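Local coordinates for protein putative NADH-flavin reductase (PDB 4R01) that probably binds NAD(P)H through a Rossmann fold and may use it to reduce flavins, at residues D133-L138 against L144-V149; G159-N164 against Y187-V192; T29-S34 against D54-F59; K46-L51 against S64-Y69; K79-F84 against F95-G100. All coordinates share one frame; numbering follows the deposited sequence.

Contact 1. Residues D133-L138 against L144-V149; sequences DELDLL and LNWTFV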
# COMPACT_ATOMS: atom_id res chain seq x y z
N ASP A 133 -13.92 15.01 -14.45
CA ASP A 133 -15.05 15.74 -15.01
C ASP A 133 -14.99 15.69 -16.53
O ASP A 133 -16.01 15.59 -17.20
CB ASP A 133 -15.06 17.20 -14.53
CG ASP A 133 -15.34 17.33 -13.05
OD1 ASP A 133 -15.41 16.29 -12.36
OD2 ASP A 133 -15.47 18.47 -12.57
N GLU A 134 -13.77 15.77 -17.04
CA GLU A 134 -13.50 15.70 -18.47
C GLU A 134 -14.02 14.39 -19.06
O GLU A 134 -14.71 14.38 -20.07
CB GLU A 134 -12.00 15.86 -18.72
CG GLU A 134 -11.57 15.80 -20.16
CD GLU A 134 -10.11 16.18 -20.34
OE1 GLU A 134 -9.35 16.12 -19.35
OE2 GLU A 134 -9.72 16.54 -21.47
N LEU A 135 -13.68 13.29 -18.40
CA LEU A 135 -14.10 11.96 -18.85
C LEU A 135 -15.61 11.77 -18.71
O LEU A 135 -16.25 11.19 -19.58
CB LEU A 135 -13.35 10.88 -18.07
CG LEU A 135 -13.82 9.43 -18.25
CD1 LEU A 135 -13.70 8.99 -19.70
CD2 LEU A 135 -13.04 8.50 -17.33
N ASP A 136 -16.17 12.27 -17.61
CA ASP A 136 -17.60 12.14 -17.36
C ASP A 136 -18.42 12.85 -18.44
O ASP A 136 -19.50 12.39 -18.82
CB ASP A 136 -17.97 12.68 -15.98
CG ASP A 136 -17.43 11.83 -14.85
OD1 ASP A 136 -17.08 10.65 -15.10
OD2 ASP A 136 -17.35 12.33 -13.70
N LEU A 137 -17.90 13.97 -18.92
CA LEU A 137 -18.59 14.75 -19.95
C LEU A 137 -18.56 14.03 -21.30
O LEU A 137 -19.50 14.11 -22.08
CB LEU A 137 -17.97 16.14 -20.07
CG LEU A 137 -18.72 17.16 -20.93
CD1 LEU A 137 -20.16 17.31 -20.47
CD2 LEU A 137 -18.01 18.50 -20.89
N LEU A 138 -17.46 13.32 -21.56
CA LEU A 138 -17.31 12.58 -22.81
C LEU A 138 -18.33 11.46 -22.96
O LEU A 138 -18.81 11.19 -24.06
CB LEU A 138 -15.89 12.02 -22.93
CG LEU A 138 -14.82 12.94 -23.50
CD1 LEU A 138 -13.44 12.32 -23.35
CD2 LEU A 138 -15.11 13.25 -24.97
N LEU A 144 -19.97 11.12 -30.81
CA LEU A 144 -18.55 11.43 -30.87
C LEU A 144 -17.71 10.16 -30.72
O LEU A 144 -17.88 9.41 -29.76
CB LEU A 144 -18.17 12.44 -29.79
CG LEU A 144 -16.71 12.89 -29.77
CD1 LEU A 144 -16.34 13.61 -31.05
CD2 LEU A 144 -16.44 13.77 -28.56
N ASN A 145 -16.82 9.93 -31.67
CA ASN A 145 -15.92 8.78 -31.61
C ASN A 145 -14.72 9.07 -30.72
O ASN A 145 -13.60 9.24 -31.21
CB ASN A 145 -15.46 8.39 -33.01
CG ASN A 145 -16.60 7.94 -33.90
OD1 ASN A 145 -17.58 7.37 -33.42
ND2 ASN A 145 -16.49 8.21 -35.19
N TRP A 146 -14.95 9.10 -29.41
CA TRP A 146 -13.92 9.48 -28.46
C TRP A 146 -13.21 8.29 -27.84
O TRP A 146 -13.77 7.19 -27.77
CB TRP A 146 -14.51 10.36 -27.35
CG TRP A 146 -15.59 9.68 -26.55
CD1 TRP A 146 -16.93 9.69 -26.80
CD2 TRP A 146 -15.40 8.91 -25.36
NE1 TRP A 146 -17.59 8.96 -25.84
CE2 TRP A 146 -16.68 8.47 -24.94
CE3 TRP A 146 -14.29 8.54 -24.60
CZ2 TRP A 146 -16.87 7.69 -23.81
CZ3 TRP A 146 -14.48 7.75 -23.47
CH2 TRP A 146 -15.76 7.34 -23.09
N THR A 147 -11.98 8.51 -27.39
CA THR A 147 -11.25 7.50 -26.64
C THR A 147 -10.37 8.18 -25.59
O THR A 147 -9.41 8.88 -25.92
CB THR A 147 -10.38 6.61 -27.55
OG1 THR A 147 -11.22 5.90 -28.47
CG2 THR A 147 -9.60 5.60 -26.71
N PHE A 148 -10.72 7.97 -24.32
CA PHE A 148 -9.97 8.51 -23.20
C PHE A 148 -8.80 7.59 -22.87
O PHE A 148 -9.01 6.41 -22.57
CB PHE A 148 -10.88 8.68 -21.98
CG PHE A 148 -10.40 9.72 -21.00
CD1 PHE A 148 -10.59 11.07 -21.25
CD2 PHE A 148 -9.78 9.33 -19.82
CE1 PHE A 148 -10.17 12.02 -20.34
CE2 PHE A 148 -9.35 10.28 -18.91
CZ PHE A 148 -9.55 11.63 -19.17
N VAL A 149 -7.58 8.11 -22.92
CA VAL A 149 -6.41 7.27 -22.68
C VAL A 149 -5.73 7.61 -21.36
O VAL A 149 -4.88 8.50 -21.29
CB VAL A 149 -5.40 7.40 -23.83
CG1 VAL A 149 -4.27 6.40 -23.64
CG2 VAL A 149 -6.09 7.19 -25.16
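Leu-138, Leu-135 and Glu-134, on the last turns of helix 125-138, pack against the aromatic side chains of strand 145-150, the alpha-to-beta step of a Rossmann fold, with helix and strand nearly antiparallel at 154°. The two rings are used in the same way, each offering a face to a leucine CB. Over Phe-148 sits Leu-135 CB, 3.9 Å from the ring centroid and almost on the normal, a CH-pi contact. Over the six-membered ring of Trp-146 sits Leu-138 CB, at 4.1 Å from its centroid. Leucine suits these places because, beyond CB, its two methyls can reach different partners. Leu-138 divides its branches: CD2 lies against Trp-146 CB and Leu-144 CD2, while CD1 turns to Phe-148. Leu-135 has CG anti to its backbone N (chi1 170°), which carries CD1 to 3.6 Å from Phe-148 CG. Glu-134 CG meets the edge of the same ring near its plane, 4.0 Å from Phe-148 CE1, with the carboxylate inclined to the ring by 75°. Every residue in contact is buried. The indole nitrogen NE1 of Trp-146 comes within 3.1 Å of Leu-138 O, but at an angle too poor for a hydrogen bond.

Contact 2. Residues G159-N164 against Y187-V192; sequences GEKTGN and YAIGLV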
# COMPACT_ATOMS: atom_id res chain seq x y z
N GLY A 159 11.05 9.52 -18.62
CA GLY A 159 11.26 8.15 -18.21
C GLY A 159 11.84 7.31 -19.34
O GLY A 159 11.71 7.66 -20.51
N GLU A 160 12.49 6.22 -18.97
CA GLU A 160 13.12 5.32 -19.93
C GLU A 160 12.09 4.71 -20.89
O GLU A 160 11.03 4.24 -20.46
CB GLU A 160 13.88 4.21 -19.19
CG GLU A 160 14.59 3.21 -20.10
CD GLU A 160 15.37 2.16 -19.31
OE1 GLU A 160 15.46 2.28 -18.07
OE2 GLU A 160 15.87 1.21 -19.94
N LYS A 161 12.40 4.74 -22.18
CA LYS A 161 11.56 4.11 -23.18
C LYS A 161 11.82 2.61 -23.21
O LYS A 161 12.76 2.15 -23.87
CB LYS A 161 11.81 4.72 -24.57
CG LYS A 161 10.92 4.15 -25.66
CD LYS A 161 11.59 4.23 -27.02
CE LYS A 161 11.39 5.59 -27.67
NZ LYS A 161 12.46 5.91 -28.65
N THR A 162 11.00 1.84 -22.49
CA THR A 162 11.19 0.40 -22.39
C THR A 162 10.70 -0.32 -23.64
O THR A 162 11.28 -1.32 -24.06
CB THR A 162 10.47 -0.19 -21.17
OG1 THR A 162 9.06 -0.28 -21.44
CG2 THR A 162 10.70 0.69 -19.95
N GLY A 163 9.62 0.19 -24.23
CA GLY A 163 9.03 -0.42 -25.40
C GLY A 163 8.01 -1.49 -25.07
O GLY A 163 7.29 -1.97 -25.95
N ASN A 164 7.95 -1.87 -23.80
CA ASN A 164 7.00 -2.89 -23.36
C ASN A 164 5.97 -2.33 -22.40
O ASN A 164 6.26 -2.06 -21.23
CB ASN A 164 7.74 -4.06 -22.71
CG ASN A 164 8.67 -4.77 -23.67
OD1 ASN A 164 9.85 -4.97 -23.38
ND2 ASN A 164 8.14 -5.16 -24.82
N TYR A 187 4.08 5.57 -23.28
CA TYR A 187 2.68 5.97 -23.37
C TYR A 187 2.32 6.38 -24.80
O TYR A 187 1.26 6.00 -25.31
CB TYR A 187 2.39 7.11 -22.39
CG TYR A 187 0.99 7.68 -22.47
CD1 TYR A 187 -0.05 7.14 -21.72
CD2 TYR A 187 0.71 8.78 -23.28
CE1 TYR A 187 -1.33 7.66 -21.79
CE2 TYR A 187 -0.56 9.31 -23.35
CZ TYR A 187 -1.58 8.75 -22.60
OH TYR A 187 -2.85 9.28 -22.67
N ALA A 188 3.20 7.14 -25.43
CA ALA A 188 3.00 7.57 -26.81
C ALA A 188 2.90 6.35 -27.73
O ALA A 188 2.06 6.30 -28.62
CB ALA A 188 4.12 8.49 -27.26
N ILE A 189 3.77 5.37 -27.49
CA ILE A 189 3.76 4.14 -28.27
C ILE A 189 2.40 3.45 -28.18
O ILE A 189 1.83 3.06 -29.20
CB ILE A 189 4.86 3.17 -27.80
CG1 ILE A 189 6.24 3.77 -28.05
CG2 ILE A 189 4.73 1.83 -28.50
CD1 ILE A 189 7.39 2.86 -27.66
N GLY A 190 1.88 3.33 -26.96
CA GLY A 190 0.59 2.69 -26.75
C GLY A 190 -0.55 3.47 -27.38
O GLY A 190 -1.47 2.88 -27.95
N LEU A 191 -0.49 4.79 -27.28
CA LEU A 191 -1.54 5.65 -27.82
C LEU A 191 -1.59 5.59 -29.35
O LEU A 191 -2.67 5.54 -29.93
CB LEU A 191 -1.34 7.09 -27.33
CG LEU A 191 -2.46 8.09 -27.61
CD1 LEU A 191 -2.56 9.08 -26.46
CD2 LEU A 191 -2.23 8.82 -28.92
N VAL A 192 -0.43 5.60 -29.99
CA VAL A 192 -0.37 5.52 -31.45
C VAL A 192 -0.78 4.13 -31.93
O VAL A 192 -1.34 3.98 -33.03
CB VAL A 192 1.04 5.89 -31.98
CG1 VAL A 192 1.10 5.77 -33.50
CG2 VAL A 192 1.41 7.29 -31.56
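The terminal methyl of Ile-189 is the one point where the two segments meet, and both partners in loop 159-164 touch it; this is the tighter part only relative to the rest. Lys-161 CG and Gly-163 CA each lie 4.3 Å from Ile-189 CD1, one through the aliphatic root of a long side chain, the other through bare backbone. Isoleucine suits the place because its CG1-CD1 arm is extended (chi2 -178°) and carries a methyl from the helix out to the loop. Glycine suits position 163, whose backbone angles would press a CB against the preceding carbonyl oxygen. The loop itself is held by polar bonds: Thr-162 OG1 accepts from Asn-164 N at 3.1 Å, which makes an ST turn. Asp-186, just before the helical segment, reinforces this, one carboxylate oxygen bonding to Gly-163 N and the other to Thr-162 OG1.

The rest is loose. Only 90 Å² is buried in all. Lys-161 is exposed, and suits the rim because its methylenes can pack while a charged end is at home near solvent. On the inner side, by contrast, Tyr-187 and Leu-191 turn from the loop to pack on Val-98 of the central sheet, and Tyr-187 OH bonds to Val-149 O. The arrangement is that of a connecting loop, between strands 154-156 and 165-168, resting on the outer surface of helix 184-196 in a Rossmann-type alpha/beta fold.

Contact 3. Residues T29-S34 against D54-F59; sequences TAIVRS and DDLTGF. With SO4 (sulfate ion), chain C.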
# COMPACT_ATOMS: atom_id res chain seq x y z
N THR A 29 -0.10 17.27 -38.03
CA THR A 29 -0.29 18.71 -37.88
C THR A 29 -0.25 19.08 -36.41
O THR A 29 -0.99 18.53 -35.60
CB THR A 29 -1.63 19.17 -38.49
OG1 THR A 29 -1.61 18.98 -39.91
CG2 THR A 29 -1.86 20.65 -38.20
N ALA A 30 0.62 20.02 -36.06
CA ALA A 30 0.70 20.50 -34.69
C ALA A 30 -0.15 21.75 -34.50
O ALA A 30 0.04 22.75 -35.18
CB ALA A 30 2.13 20.78 -34.30
N ILE A 31 -1.10 21.68 -33.57
CA ILE A 31 -1.88 22.85 -33.21
C ILE A 31 -1.35 23.40 -31.89
O ILE A 31 -1.52 22.78 -30.84
CB ILE A 31 -3.37 22.53 -33.11
CG1 ILE A 31 -3.88 22.02 -34.46
CG2 ILE A 31 -4.16 23.75 -32.66
CD1 ILE A 31 -5.36 21.71 -34.50
N VAL A 32 -0.68 24.54 -31.97
CA VAL A 32 0.06 25.09 -30.84
C VAL A 32 -0.27 26.56 -30.58
O VAL A 32 -0.98 27.20 -31.36
CB VAL A 32 1.58 24.96 -31.05
CG1 VAL A 32 1.98 23.50 -31.14
CG2 VAL A 32 1.99 25.70 -32.32
N ARG A 33 0.26 27.09 -29.48
CA ARG A 33 0.02 28.48 -29.11
C ARG A 33 1.25 29.35 -29.35
O ARG A 33 1.14 30.53 -29.64
CB ARG A 33 -0.40 28.56 -27.64
CG ARG A 33 -1.72 27.86 -27.33
CD ARG A 33 -2.04 27.90 -25.85
NE ARG A 33 -1.04 27.18 -25.06
CZ ARG A 33 -1.07 27.07 -23.73
NH1 ARG A 33 -2.05 27.63 -23.04
NH2 ARG A 33 -0.13 26.39 -23.10
N SER A 34 2.44 28.75 -29.22
CA SER A 34 3.68 29.47 -29.46
C SER A 34 4.50 28.77 -30.55
O SER A 34 3.98 27.96 -31.31
CB SER A 34 4.50 29.59 -28.17
OG SER A 34 4.82 28.31 -27.65
N ASP A 54 -13.39 23.87 -39.78
CA ASP A 54 -12.49 23.94 -40.92
C ASP A 54 -11.03 23.73 -40.53
O ASP A 54 -10.18 23.42 -41.37
CB ASP A 54 -12.66 25.27 -41.65
CG ASP A 54 -13.97 25.34 -42.42
OD1 ASP A 54 -14.54 24.27 -42.73
OD2 ASP A 54 -14.42 26.47 -42.73
N ASP A 55 -10.73 23.92 -39.24
CA ASP A 55 -9.39 23.64 -38.73
C ASP A 55 -9.18 22.14 -38.51
O ASP A 55 -8.06 21.64 -38.62
CB ASP A 55 -9.14 24.40 -37.43
CG ASP A 55 -9.10 25.90 -37.62
OD1 ASP A 55 -8.64 26.35 -38.70
OD2 ASP A 55 -9.51 26.62 -36.70
N LEU A 56 -10.26 21.43 -38.19
CA LEU A 56 -10.14 20.02 -37.83
C LEU A 56 -10.65 19.07 -38.91
O LEU A 56 -10.63 17.85 -38.72
CB LEU A 56 -10.88 19.75 -36.52
CG LEU A 56 -10.29 20.44 -35.29
CD1 LEU A 56 -10.91 19.87 -34.01
CD2 LEU A 56 -8.78 20.31 -35.27
N THR A 57 -11.11 19.62 -40.03
CA THR A 57 -11.49 18.79 -41.17
C THR A 57 -10.24 18.27 -41.86
O THR A 57 -9.20 18.92 -41.86
CB THR A 57 -12.35 19.56 -42.19
OG1 THR A 57 -11.74 20.83 -42.47
CG2 THR A 57 -13.75 19.78 -41.66
N GLY A 58 -10.34 17.08 -42.45
CA GLY A 58 -9.22 16.48 -43.15
C GLY A 58 -8.24 15.80 -42.21
O GLY A 58 -7.03 15.80 -42.45
N PHE A 59 -8.76 15.21 -41.14
CA PHE A 59 -7.94 14.44 -40.21
C PHE A 59 -8.58 13.10 -39.90
O PHE A 59 -9.79 13.01 -39.69
CB PHE A 59 -7.71 15.21 -38.90
CG PHE A 59 -6.79 16.39 -39.04
CD1 PHE A 59 -5.43 16.19 -39.23
CD2 PHE A 59 -7.27 17.68 -38.96
CE1 PHE A 59 -4.57 17.27 -39.36
CE2 PHE A 59 -6.41 18.76 -39.08
CZ PHE A 59 -5.06 18.55 -39.28
S SO4 C . 1.13 24.44 -26.86
O1 SO4 C . 1.45 23.55 -27.97
O2 SO4 C . -0.30 24.72 -26.86
O3 SO4 C . 1.50 23.79 -25.60
O4 SO4 C . 1.88 25.69 -26.99
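The sulfate ion beyond strand 27-32 is held by Arg-33 at two points: the backbone Arg-33 N donates to SO4 O4 at 3.3 Å with a fairly straight angle of 160°, and Arg-33 NE adds a weak bond to SO4 O2 at 3.1 Å. A bend at chi3 (-63°) turns the arginine chain back so that NE can reach the anion already met by its own backbone. Asn-10 N adds another bond from the loop after the first strand. Arginine suits the place as a long, positively charged donor. The ion probably comes from the crystallisation liquor; in related Rossmann proteins that bind NADP, basic residues after the second strand often meet the phosphate on the adenosine ribose, so the site is consistent with such a pocket.

Between the segments the contact is mostly apolar, has no hydrogen bond and lies away from the ion. Thr-29 meets the edge of the Phe-59 ring, with OG1 in the ring plane and 3.5 Å from Phe-59 CE1, and Thr-29 CB almost as near, 3.6 Å from the same atom. Further along the strand, Ile-31 CD1 meets Leu-56 CD2 at 3.8 Å, two branched chains meeting methyl to methyl at about a right angle. Beta-branched threonine and isoleucine suit an extended strand, and their alternation puts both on the same face.

Leu-56 also packs on Phe-84, Leu-87 and Leu-88 of helix 76-88, and Phe-59 lies on Ala-5 of strand 3-7, so the short helix 53-56 and the loop after it sit over strands 3-7 and 27-32 beside helix 76-88.

Contact 4. Residues K46-L51 against S64-Y69; sequences KDLFEL and SAFGAY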
# COMPACT_ATOMS: atom_id res chain seq x y z
N LYS A 46 -2.63 28.73 -33.13
CA LYS A 46 -3.96 29.23 -32.87
C LYS A 46 -4.36 28.86 -31.45
O LYS A 46 -3.92 27.84 -30.92
CB LYS A 46 -4.95 28.64 -33.88
CG LYS A 46 -6.26 29.39 -34.01
CD LYS A 46 -7.11 28.80 -35.12
CE LYS A 46 -8.34 29.66 -35.38
NZ LYS A 46 -9.21 29.06 -36.43
N ASP A 47 -5.18 29.70 -30.82
CA ASP A 47 -5.69 29.37 -29.50
C ASP A 47 -6.68 28.23 -29.62
O ASP A 47 -7.53 28.22 -30.51
CB ASP A 47 -6.35 30.58 -28.84
CG ASP A 47 -6.77 30.30 -27.41
OD1 ASP A 47 -5.91 30.37 -26.51
OD2 ASP A 47 -7.96 30.00 -27.19
N LEU A 48 -6.55 27.25 -28.73
CA LEU A 48 -7.37 26.04 -28.75
C LEU A 48 -8.86 26.33 -28.89
O LEU A 48 -9.54 25.74 -29.73
CB LEU A 48 -7.12 25.23 -27.48
CG LEU A 48 -8.03 24.02 -27.27
CD1 LEU A 48 -7.87 23.05 -28.43
CD2 LEU A 48 -7.74 23.34 -25.95
N PHE A 49 -9.37 27.24 -28.06
CA PHE A 49 -10.81 27.50 -28.02
C PHE A 49 -11.27 28.45 -29.12
O PHE A 49 -12.40 28.93 -29.10
CB PHE A 49 -11.19 28.05 -26.64
CG PHE A 49 -10.88 27.11 -25.52
CD1 PHE A 49 -11.78 26.12 -25.16
CD2 PHE A 49 -9.69 27.21 -24.82
CE1 PHE A 49 -11.50 25.25 -24.13
CE2 PHE A 49 -9.40 26.34 -23.79
CZ PHE A 49 -10.31 25.36 -23.44
N GLU A 50 -10.38 28.72 -30.07
CA GLU A 50 -10.73 29.52 -31.23
C GLU A 50 -10.72 28.66 -32.49
O GLU A 50 -10.89 29.16 -33.60
CB GLU A 50 -9.77 30.71 -31.38
CG GLU A 50 -10.23 31.96 -30.64
CD GLU A 50 -9.07 32.85 -30.24
OE1 GLU A 50 -7.96 32.66 -30.77
OE2 GLU A 50 -9.28 33.74 -29.39
N LEU A 51 -10.53 27.36 -32.30
CA LEU A 51 -10.54 26.41 -33.41
C LEU A 51 -11.93 26.31 -34.03
O LEU A 51 -12.94 26.43 -33.35
CB LEU A 51 -10.08 25.03 -32.94
CG LEU A 51 -8.60 24.84 -32.63
CD1 LEU A 51 -8.38 23.47 -32.00
CD2 LEU A 51 -7.75 24.99 -33.88
N SER A 64 -5.82 15.23 -28.38
CA SER A 64 -5.65 16.37 -27.49
C SER A 64 -4.75 16.02 -26.31
O SER A 64 -5.07 15.15 -25.50
CB SER A 64 -7.00 16.87 -26.98
OG SER A 64 -6.82 17.92 -26.04
N ALA A 65 -3.61 16.70 -26.24
CA ALA A 65 -2.68 16.56 -25.13
C ALA A 65 -2.72 17.83 -24.30
O ALA A 65 -1.73 18.22 -23.69
CB ALA A 65 -1.28 16.27 -25.64
N PHE A 66 -3.88 18.48 -24.30
CA PHE A 66 -4.07 19.74 -23.60
C PHE A 66 -3.82 19.61 -22.10
O PHE A 66 -4.34 18.70 -21.45
CB PHE A 66 -5.48 20.28 -23.86
CG PHE A 66 -5.81 21.52 -23.09
CD1 PHE A 66 -5.32 22.76 -23.48
CD2 PHE A 66 -6.62 21.46 -21.96
CE1 PHE A 66 -5.63 23.90 -22.78
CE2 PHE A 66 -6.93 22.61 -21.25
CZ PHE A 66 -6.43 23.83 -21.66
N GLY A 67 -3.03 20.53 -21.56
CA GLY A 67 -2.76 20.57 -20.14
C GLY A 67 -2.90 21.99 -19.60
O GLY A 67 -2.31 22.92 -20.14
N ALA A 68 -3.68 22.14 -18.54
CA ALA A 68 -3.95 23.46 -17.96
C ALA A 68 -2.68 24.11 -17.41
O ALA A 68 -2.00 23.55 -16.55
CB ALA A 68 -4.99 23.35 -16.88
N TYR A 69 -2.38 25.30 -17.92
CA TYR A 69 -1.18 26.04 -17.54
C TYR A 69 -1.27 26.57 -16.11
O TYR A 69 -0.27 26.60 -15.39
CB TYR A 69 -0.93 27.18 -18.53
CG TYR A 69 0.24 28.08 -18.20
CD1 TYR A 69 1.55 27.66 -18.43
CD2 TYR A 69 0.05 29.35 -17.68
CE1 TYR A 69 2.62 28.48 -18.14
CE2 TYR A 69 1.11 30.18 -17.39
CZ TYR A 69 2.40 29.74 -17.62
OH TYR A 69 3.46 30.56 -17.33
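Phe-66 is the residue of segment 64-69 that meets Leu-48 and Phe-49, and the segment leads up to it from the end of strand 61-64. Ser-64, still in the strand, offers OG to Phe-66 N, a weak, long bond (3.5 Å) that a small hydroxyl side chain can make to the backbone two residues on. Ala-65 then turns its small side chain onto Val-98. At Phe-66, CG anti to the backbone N (chi1 175°) sends the ring across to the other loop. There Leu-48 CD2 reaches Phe-66 CD1 at 3.5 Å, and the far ring atom, Phe-66 CZ, comes to 4.4 Å from Phe-49 CE2. Leu-48 CD2 also lies over a face of the Phe-49 ring, so this one methyl touches both aromatics. Beyond, Ala-68 N sits over a face of the Phe-66 ring, and His-77 pairs with that ring edge-to-face.

The partner loop is shaped by Asp-47, whose OD2 accepts from Phe-49 N at 3.2 Å from well above the carboxylate plane. This Asx turn leads into the 3-10 turn 48-50. Two loops leaving the C-terminal ends of parallel strands 42-45 and 61-64 thus pack together, at the end of the sheet where Rossmann folds commonly bind their dinucleotide.

Contact 5. Residues K79-F84 against F95-G100; sequences KSIELF and FLVVGG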
# COMPACT_ATOMS: atom_id res chain seq x y z
N LYS A 79 -14.26 22.46 -20.83
CA LYS A 79 -14.67 23.35 -21.91
C LYS A 79 -14.07 22.88 -23.24
O LYS A 79 -14.68 23.05 -24.29
CB LYS A 79 -14.25 24.79 -21.62
CG LYS A 79 -14.96 25.82 -22.49
CD LYS A 79 -14.33 27.20 -22.34
CE LYS A 79 -15.04 28.22 -23.22
NZ LYS A 79 -14.21 29.44 -23.46
N SER A 80 -12.88 22.29 -23.17
CA SER A 80 -12.22 21.79 -24.38
C SER A 80 -13.02 20.63 -24.97
O SER A 80 -13.18 20.55 -26.19
CB SER A 80 -10.79 21.35 -24.07
OG SER A 80 -10.76 20.22 -23.22
N ILE A 81 -13.51 19.75 -24.11
CA ILE A 81 -14.35 18.64 -24.54
C ILE A 81 -15.61 19.13 -25.24
O ILE A 81 -15.95 18.67 -26.32
CB ILE A 81 -14.76 17.75 -23.36
CG1 ILE A 81 -13.53 17.13 -22.70
CG2 ILE A 81 -15.72 16.66 -23.82
CD1 ILE A 81 -12.69 16.29 -23.64
N GLU A 82 -16.29 20.09 -24.61
CA GLU A 82 -17.50 20.68 -25.16
C GLU A 82 -17.21 21.29 -26.53
O GLU A 82 -18.02 21.18 -27.45
CB GLU A 82 -18.07 21.73 -24.21
CG GLU A 82 -19.58 21.86 -24.26
CD GLU A 82 -20.28 20.72 -23.54
OE1 GLU A 82 -20.07 20.58 -22.31
OE2 GLU A 82 -21.03 19.97 -24.19
N LEU A 83 -16.06 21.93 -26.65
CA LEU A 83 -15.63 22.54 -27.90
C LEU A 83 -15.35 21.50 -28.98
O LEU A 83 -15.85 21.61 -30.10
CB LEU A 83 -14.39 23.40 -27.68
CG LEU A 83 -13.67 23.80 -28.97
CD1 LEU A 83 -14.44 24.87 -29.73
CD2 LEU A 83 -12.26 24.27 -28.67
N PHE A 84 -14.55 20.50 -28.63
CA PHE A 84 -14.17 19.47 -29.59
C PHE A 84 -15.38 18.68 -30.07
O PHE A 84 -15.46 18.31 -31.24
CB PHE A 84 -13.13 18.53 -28.98
CG PHE A 84 -11.73 19.04 -29.09
CD1 PHE A 84 -11.14 19.23 -30.33
CD2 PHE A 84 -11.00 19.34 -27.95
CE1 PHE A 84 -9.85 19.70 -30.44
CE2 PHE A 84 -9.70 19.81 -28.05
CZ PHE A 84 -9.13 19.99 -29.30
N PHE A 95 -11.36 11.04 -31.84
CA PHE A 95 -10.88 12.07 -30.93
C PHE A 95 -10.30 11.45 -29.66
O PHE A 95 -11.04 11.00 -28.78
CB PHE A 95 -12.01 13.05 -30.58
CG PHE A 95 -11.66 14.03 -29.50
CD1 PHE A 95 -10.62 14.93 -29.68
CD2 PHE A 95 -12.38 14.07 -28.32
CE1 PHE A 95 -10.30 15.84 -28.69
CE2 PHE A 95 -12.06 14.97 -27.33
CZ PHE A 95 -11.02 15.86 -27.51
N LEU A 96 -8.98 11.40 -29.58
CA LEU A 96 -8.29 10.80 -28.45
C LEU A 96 -7.88 11.86 -27.43
O LEU A 96 -7.45 12.95 -27.80
CB LEU A 96 -7.06 10.01 -28.90
CG LEU A 96 -7.27 8.56 -29.32
CD1 LEU A 96 -8.08 8.46 -30.61
CD2 LEU A 96 -5.94 7.85 -29.46
N VAL A 97 -8.00 11.52 -26.16
CA VAL A 97 -7.63 12.43 -25.08
C VAL A 97 -6.55 11.83 -24.20
O VAL A 97 -6.67 10.70 -23.74
CB VAL A 97 -8.84 12.79 -24.20
CG1 VAL A 97 -8.42 13.75 -23.09
CG2 VAL A 97 -9.95 13.39 -25.03
N VAL A 98 -5.48 12.59 -23.98
CA VAL A 98 -4.49 12.22 -22.98
C VAL A 98 -5.07 12.54 -21.61
O VAL A 98 -5.18 13.71 -21.23
CB VAL A 98 -3.16 12.97 -23.17
CG1 VAL A 98 -2.19 12.61 -22.06
CG2 VAL A 98 -2.57 12.66 -24.54
N GLY A 99 -5.47 11.50 -20.89
CA GLY A 99 -6.21 11.68 -19.66
C GLY A 99 -5.40 11.56 -18.39
O GLY A 99 -4.18 11.74 -18.39
N GLY A 100 -6.09 11.25 -17.29
CA GLY A 100 -5.46 11.06 -16.01
C GLY A 100 -5.74 9.67 -15.45
O GLY A 100 -6.64 8.98 -15.92
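The beta-alpha-beta unit of strand 61-64, helix 76-88 and strand 94-98 is closed here, where Phe-84 and Ile-81 of the helix meet Phe-95 and Val-97 of the returning strand. The phenylalanines lie closest. Their rings are inclined by 32° with centroids 4.7 Å apart, an oblique pairing in which Phe-95 CE1 hangs over one face of Phe-84, toward its rim. Phe-84 CB in turn stands over the Phe-95 face, 4.0 Å from its centroid, a CH-pi contact. Phe-95 reaches so far from the strand because its CG is anti to the backbone N (chi1 172°).

Helix and strand run almost antiparallel, at 170°, as the parallel crossover of a Rossmann fold requires, and their axes are 11.3 Å apart. Large aromatic side chains suit such a gap, which they bridge from both sides. Ile-81 comes to the in-plane edge of the Phe-95 ring, with Ile-81 CD1 4.0 Å from Phe-95 CE2, and the same methyl touches Val-97 CG2 at 4.2 Å. Beta-branched valine is at home in a strand, and its CG2 gives the methyl an apolar surface to rest on. Phe-84 also packs on Val-62 and Ser-64, while Ile-81 continues onto Glu-134 and Leu-138.

In the fold
Contacts 1 and 5 are neighbours, their centres about 6 Å apart, because strands 94-98 and 145-150 pair in the central sheet: Val-149 N lies 2.9 Å from Val-97 O. Contact 4 touches contact 5 through the pairing of Ser-64 with Leu-96, and Phe-49 packs against Ser-80. Contact 3 crosses contact 4 along the chain and is tied to it by the salt bridge between Asp-55 and Lys-46; it carries the sulfate at a possible cofactor site. Contact 2 lies about 22 Å from contact 1 between centres, across the chain's centre, yet the two still touch, Val-149 CG2 packing 4.2 Å from Leu-191 CD1.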